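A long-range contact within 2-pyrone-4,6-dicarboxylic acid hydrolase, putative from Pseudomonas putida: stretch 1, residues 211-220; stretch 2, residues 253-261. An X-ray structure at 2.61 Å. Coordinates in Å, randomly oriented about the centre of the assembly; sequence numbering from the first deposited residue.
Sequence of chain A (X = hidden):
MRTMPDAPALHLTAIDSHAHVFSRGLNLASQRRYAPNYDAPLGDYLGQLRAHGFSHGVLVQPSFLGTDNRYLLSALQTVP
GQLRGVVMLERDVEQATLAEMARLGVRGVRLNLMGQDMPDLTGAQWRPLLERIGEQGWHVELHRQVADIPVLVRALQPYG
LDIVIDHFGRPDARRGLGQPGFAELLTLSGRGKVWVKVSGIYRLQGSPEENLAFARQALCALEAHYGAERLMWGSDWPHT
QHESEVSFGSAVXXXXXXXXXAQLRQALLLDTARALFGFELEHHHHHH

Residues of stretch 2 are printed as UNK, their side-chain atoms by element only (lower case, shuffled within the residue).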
ATOM      1  N   ASN A 211      -2.850   5.346 -18.790  1.00 29.54           N
ATOM      2  CA  ASN A 211      -2.959   4.774 -17.456  1.00 27.77           C
ATOM      3  C   ASN A 211      -4.239   5.295 -16.838  1.00 28.35           C
ATOM      4  O   ASN A 211      -4.981   4.560 -16.184  1.00 28.36           O
ATOM      5  CB  ASN A 211      -1.781   5.206 -16.577  1.00 27.71           C
ATOM      6  CG  ASN A 211      -0.429   4.882 -17.195  1.00 26.50           C
ATOM      7  OD1 ASN A 211      -0.207   3.778 -17.685  1.00 26.29           O
ATOM      8  ND2 ASN A 211       0.485   5.845 -17.158  1.00 25.78           N
ATOM      9  N   LEU A 212      -4.488   6.580 -17.059  1.00 28.36           N
ATOM     10  CA  LEU A 212      -5.660   7.231 -16.513  1.00 26.90           C
ATOM     11  C   LEU A 212      -6.922   6.632 -17.112  1.00 25.83           C
ATOM     12  O   LEU A 212      -7.916   6.461 -16.416  1.00 26.86           O
ATOM     13  CB  LEU A 212      -5.568   8.741 -16.777  1.00 26.99           C
ATOM     14  CG  LEU A 212      -6.441   9.728 -15.993  1.00 26.68           C
ATOM     15  CD1 LEU A 212      -7.850   9.702 -16.559  1.00 28.33           C
ATOM     16  CD2 LEU A 212      -6.432   9.398 -14.514  1.00 25.30           C
ATOM     17  N   ALA A 213      -6.895   6.297 -18.395  1.00 24.24           N
ATOM     18  CA  ALA A 213      -8.078   5.704 -19.018  1.00 23.04           C
ATOM     19  C   ALA A 213      -8.294   4.300 -18.457  1.00 23.80           C
ATOM     20  O   ALA A 213      -9.421   3.878 -18.226  1.00 24.19           O
ATOM     21  CB  ALA A 213      -7.909   5.637 -20.534  1.00 21.96           C
ATOM     22  N   PHE A 214      -7.198   3.580 -18.235  1.00 24.02           N
ATOM     23  CA  PHE A 214      -7.266   2.226 -17.715  1.00 23.72           C
ATOM     24  C   PHE A 214      -7.566   2.219 -16.224  1.00 22.40           C
ATOM     25  O   PHE A 214      -8.226   1.329 -15.728  1.00 21.68           O
ATOM     26  CB  PHE A 214      -5.959   1.483 -18.012  1.00 23.15           C
ATOM     27  CG  PHE A 214      -5.900   0.115 -17.413  1.00 22.81           C
ATOM     28  CD1 PHE A 214      -5.485  -0.067 -16.097  1.00 23.69           C
ATOM     29  CD2 PHE A 214      -6.293  -0.994 -18.151  1.00 23.30           C
ATOM     30  CE1 PHE A 214      -5.460  -1.339 -15.525  1.00 24.22           C
ATOM     31  CE2 PHE A 214      -6.273  -2.273 -17.592  1.00 23.43           C
ATOM     32  CZ  PHE A 214      -5.857  -2.448 -16.273  1.00 23.45           C
ATOM     33  N   ALA A 215      -7.061   3.212 -15.512  1.00 22.76           N
ATOM     34  CA  ALA A 215      -7.318   3.309 -14.089  1.00 24.44           C
ATOM     35  C   ALA A 215      -8.824   3.474 -13.898  1.00 24.89           C
ATOM     36  O   ALA A 215      -9.404   2.984 -12.930  1.00 24.87           O
ATOM     37  CB  ALA A 215      -6.577   4.501 -13.500  1.00 23.99           C
ATOM     38  N   ARG A 216      -9.454   4.158 -14.845  1.00 26.94           N
ATOM     39  CA  ARG A 216     -10.892   4.405 -14.811  1.00 28.95           C
ATOM     40  C   ARG A 216     -11.686   3.121 -14.988  1.00 27.68           C
ATOM     41  O   ARG A 216     -12.620   2.843 -14.244  1.00 27.11           O
ATOM     42  CB  ARG A 216     -11.267   5.406 -15.911  1.00 32.21           C
ATOM     43  CG  ARG A 216     -12.749   5.717 -16.005  1.00 36.08           C
ATOM     44  CD  ARG A 216     -13.273   6.224 -14.674  1.00 41.01           C
ATOM     45  NE  ARG A 216     -14.627   6.760 -14.784  1.00 44.44           N
ATOM     46  CZ  ARG A 216     -14.946   7.827 -15.508  1.00 45.86           C
ATOM     47  NH1 ARG A 216     -16.203   8.246 -15.548  1.00 46.94           N
ATOM     48  NH2 ARG A 216     -14.007   8.479 -16.186  1.00 46.03           N
ATOM     49  N   GLN A 217     -11.308   2.347 -15.990  1.00 27.75           N
ATOM     50  CA  GLN A 217     -11.971   1.084 -16.274  1.00 27.53           C
ATOM     51  C   GLN A 217     -11.716   0.095 -15.136  1.00 25.96           C
ATOM     52  O   GLN A 217     -12.633  -0.569 -14.655  1.00 25.21           O
ATOM     53  CB  GLN A 217     -11.431   0.512 -17.588  1.00 29.71           C
ATOM     54  CG  GLN A 217     -11.623   1.424 -18.787  1.00 31.47           C
ATOM     55  CD  GLN A 217     -13.078   1.533 -19.204  1.00 33.22           C
ATOM     56  OE1 GLN A 217     -13.428   2.326 -20.084  1.00 31.58           O
ATOM     57  NE2 GLN A 217     -13.938   0.727 -18.579  1.00 34.59           N
ATOM     58  N   ALA A 218     -10.458   0.016 -14.716  1.00 24.89           N
ATOM     59  CA  ALA A 218     -10.031  -0.884 -13.648  1.00 24.30           C
ATOM     60  C   ALA A 218     -10.839  -0.694 -12.372  1.00 24.28           C
ATOM     61  O   ALA A 218     -11.265  -1.669 -11.754  1.00 23.66           O
ATOM     62  CB  ALA A 218      -8.539  -0.687 -13.360  1.00 23.76           C
ATOM     63  N   LEU A 219     -11.048   0.563 -11.988  1.00 24.41           N
ATOM     64  CA  LEU A 219     -11.808   0.885 -10.790  1.00 23.84           C
ATOM     65  C   LEU A 219     -13.209   0.322 -10.895  1.00 24.09           C
ATOM     66  O   LEU A 219     -13.646  -0.440 -10.041  1.00 24.53           O
ATOM     67  CB  LEU A 219     -11.899   2.399 -10.593  1.00 24.02           C
ATOM     68  CG  LEU A 219     -11.609   2.915  -9.179  1.00 24.93           C
ATOM     69  CD1 LEU A 219     -11.821   4.412  -9.139  1.00 23.61           C
ATOM     70  CD2 LEU A 219     -12.493   2.218  -8.169  1.00 25.11           C
ATOM     71  N   CYS A 220     -13.925   0.698 -11.942  1.00 24.19           N
ATOM     72  CA  CYS A 220     -15.278   0.205 -12.101  1.00 25.92           C
ATOM     73  C   CYS A 220     -15.352  -1.312 -12.067  1.00 26.12           C
ATOM     74  O   CYS A 220     -16.267  -1.857 -11.468  1.00 27.62           O
ATOM     75  CB  CYS A 220     -15.903   0.738 -13.397  1.00 27.10           C
ATOM     76  SG  CYS A 220     -16.171   2.560 -13.389  1.00 32.17           S
ATOM     77  N   UNK A 253      -5.182  15.101  -8.105  1.00 15.98           N
ATOM     78  CA  UNK A 253      -5.784  15.546  -9.354  1.00 18.12           C
ATOM     79  C   UNK A 253      -6.151  14.357 -10.241  1.00 18.71           C
ATOM     80  O   UNK A 253      -7.137  14.411 -10.974  1.00 18.13           O
ATOM     81  o   UNK A 253      -3.434  18.484 -11.401  1.00 25.08           O
ATOM     82  c   UNK A 253      -3.655  18.724 -10.187  1.00 24.80           C
ATOM     83  o   UNK A 253      -3.116  19.672  -9.562  1.00 25.00           O
ATOM     84  c   UNK A 253      -4.635  17.832  -9.438  1.00 23.18           C
ATOM     85  c   UNK A 253      -4.807  16.455 -10.087  1.00 19.99           C
ATOM     86  N   UNK A 254      -5.349  13.294 -10.184  1.00 19.70           N
ATOM     87  CA  UNK A 254      -5.633  12.090 -10.957  1.00 20.31           C
ATOM     88  C   UNK A 254      -6.769  11.347 -10.275  1.00 21.86           C
ATOM     89  O   UNK A 254      -7.517  10.605 -10.912  1.00 22.13           O
ATOM     90  c   UNK A 254      -3.291  11.533 -11.891  1.00 18.74           C
ATOM     91  n   UNK A 254      -1.763   9.919 -12.888  1.00 20.03           N
ATOM     92  o   UNK A 254      -1.636  10.313 -10.672  1.00 15.88           O
ATOM     93  c   UNK A 254      -2.153  10.535 -11.767  1.00 18.93           C
ATOM     94  c   UNK A 254      -4.436  11.150 -10.999  1.00 20.36           C
ATOM     95  N   UNK A 255      -6.876  11.507  -8.965  1.00 23.35           N
ATOM     96  CA  UNK A 255      -7.950  10.836  -8.249  1.00 24.50           C
ATOM     97  C   UNK A 255      -9.242  11.517  -8.659  1.00 25.05           C
ATOM     98  O   UNK A 255     -10.192  10.861  -9.085  1.00 26.07           O
ATOM     99  c   UNK A 255      -9.341   9.328  -5.729  1.00 26.19           C
ATOM    100  c   UNK A 255     -10.848  11.411  -4.673  1.00 28.02           C
ATOM    101  c   UNK A 255      -9.704  11.672  -5.399  1.00 27.24           C
ATOM    102  c   UNK A 255     -10.483   9.055  -5.004  1.00 27.95           C
ATOM    103  c   UNK A 255      -8.943  10.636  -5.935  1.00 26.44           C
ATOM    104  c   UNK A 255     -11.239  10.100  -4.475  1.00 29.20           C
ATOM    105  c   UNK A 255      -7.730  10.937  -6.741  1.00 25.05           C
ATOM    106  N   UNK A 256      -9.254  12.842  -8.557  1.00 25.28           N
ATOM    107  CA  UNK A 256     -10.418  13.634  -8.927  1.00 25.50           C
ATOM    108  C   UNK A 256     -10.813  13.302 -10.368  1.00 25.39           C
ATOM    109  O   UNK A 256     -11.988  13.304 -10.716  1.00 25.99           O
ATOM    110  c   UNK A 256      -9.338  15.483  -7.550  1.00 28.09           C
ATOM    111  c   UNK A 256     -10.257  16.044  -6.488  1.00 29.46           C
ATOM    112  c   UNK A 256     -10.070  15.112  -8.825  1.00 26.13           C
ATOM    113  o   UNK A 256     -11.066  15.275  -5.916  1.00 29.28           O
ATOM    114  o   UNK A 256     -10.169  17.269  -6.235  1.00 28.82           O
ATOM    115  N   UNK A 257      -9.822  13.000 -11.196  1.00 24.78           N
ATOM    116  CA  UNK A 257     -10.081  12.687 -12.596  1.00 25.93           C
ATOM    117  C   UNK A 257     -10.842  11.385 -12.813  1.00 26.69           C
ATOM    118  O   UNK A 257     -11.623  11.282 -13.759  1.00 28.26           O
ATOM    119  c   UNK A 257      -8.766  12.655 -13.383  1.00 25.72           C
ATOM    120  N   UNK A 258     -10.608  10.388 -11.964  1.00 26.29           N
ATOM    121  CA  UNK A 258     -11.292   9.106 -12.098  1.00 26.02           C
ATOM    122  C   UNK A 258     -12.788   9.330 -12.220  1.00 26.58           C
ATOM    123  O   UNK A 258     -13.483   8.556 -12.871  1.00 25.70           O
ATOM    124  c   UNK A 258      -9.563   7.751 -10.684  1.00 27.85           C
ATOM    125  c   UNK A 258      -9.144   6.871 -11.840  1.00 26.38           C
ATOM    126  c   UNK A 258      -9.452   7.003  -9.367  1.00 28.41           C
ATOM    127  c   UNK A 258     -11.008   8.218 -10.885  1.00 27.38           C
ATOM    128  N   UNK A 259     -13.276  10.392 -11.582  1.00 27.58           N
ATOM    129  CA  UNK A 259     -14.691  10.702 -11.636  1.00 28.78           C
ATOM    130  C   UNK A 259     -15.521   9.762 -10.798  1.00 30.12           C
ATOM    131  O   UNK A 259     -16.489   9.178 -11.284  1.00 29.39           O
ATOM    132  N   UNK A 260     -15.130   9.620  -9.535  1.00 31.81           N
ATOM    133  CA  UNK A 260     -15.826   8.744  -8.601  1.00 33.75           C
ATOM    134  C   UNK A 260     -16.963   9.487  -7.927  1.00 34.13           C
ATOM    135  O   UNK A 260     -16.797  10.634  -7.505  1.00 35.40           O
ATOM    136  s   UNK A 260     -13.470   7.319  -8.174  1.00 38.34           S
ATOM    137  c   UNK A 260     -14.865   8.242  -7.524  1.00 34.81           C
ATOM    138  N   UNK A 261     -18.120   8.834  -7.830  1.00 33.69           N
ATOM    139  CA  UNK A 261     -19.279   9.437  -7.181  1.00 32.55           C
ATOM    140  C   UNK A 261     -18.932   9.746  -5.725  1.00 31.29           C
ATOM    141  O   UNK A 261     -18.025   9.146  -5.159  1.00 30.13           O
ATOM    142  o   UNK A 261     -20.245   7.314  -6.485  1.00 31.39           O
ATOM    143  c   UNK A 261     -20.475   8.487  -7.236  1.00 32.39           C
TER

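Position 253 carries five side-chain atoms, three carbons in an unbranched run and two oxygens on the third, and they are out of reach of stretch 1. A terminal carboxylate two methylenes from the backbone identifies Glu 253, which takes no part in the contact.

Position 254 has three carbons in a row, the third bearing one oxygen and one nitrogen. Its part in the contact lies near the backbone, for CD2 of Leu 212 is 4.0 Å from O of residue 254 and 4.4 Å from its CB. The terminal amide makes this Gln 254, whose chain extends with chi1 m and chi2 t.

At position 255 a single carbon leads to a six-membered all-carbon ring. The CA-to-CB bond points away from stretch 1, and although the ring end comes nearer, it makes no contact. No oxygen is attached to that ring, so the residue is Phe 255 and not tyrosine.

Position 256 repeats the pattern of three carbons with two oxygens on the last, and its side chain is out of reach of stretch 1. It is Glu 256, an exposed residue.

One carbon is all that position 257 offers. The CA-to-CB bond points sideways, and CB of residue 257 lies 4.2 Å from CD2 of Leu 212. A lone CB makes this Ala 257; the contact is apolar, although Ala 257 itself is exposed.

Position 258 has four carbons, forked at the second. Its two branch methyls reach different partners: one meets CB of Ala 215, the other CD1 of Leu 219. The fork lies one carbon beyond CB, as in leucine, whereas isoleucine would branch at CB itself; this is Leu 258. With the atoms named, CD2 of Leu 258 is 3.9 Å from CB of Ala 215, and CD1 of Leu 258 is 3.5 Å from CD1 of Leu 219.

Position 259 has no side-chain atoms. An ideal CB here would point toward stretch 1, 3.6 Å from NH1 of Arg 216. The residue is Gly 259; its phi/psi of 73/52 leaves the helical region, and positive phi by itself favours glycine.

Position 260 shows one carbon followed by sulfur, and the sulfur touches CD1 of Leu 219, the same methyl that meets Leu 258. This defines Cys 260, whose SG lies 3.5 Å from CD1 of Leu 219.

Position 261 has one carbon and one oxygen, out of reach of stretch 1. It is Ser 261, at the N-cap position before the next helix.

The contact works chiefly by apolar packing. The helix axes approach to 10.1 Å at 55°, and the CA atoms of Arg 216 and Leu 258 are 5.4 Å apart, against 7.4 Å for those of Leu 212 and Gln 254. Leu 258 is covered most, by 102 Å² of the 369 Å² buried in total. Arg 216 brings its guanidinium up to the backbone of stretch 2, with O of Leu 258 over one face. Although NE of Arg 216 is 2.9 Å from O of Leu 258, the angle is poor, and no hydrogen bond joins the stretches.

Stretch 2 (253-261) EQFEALGCS
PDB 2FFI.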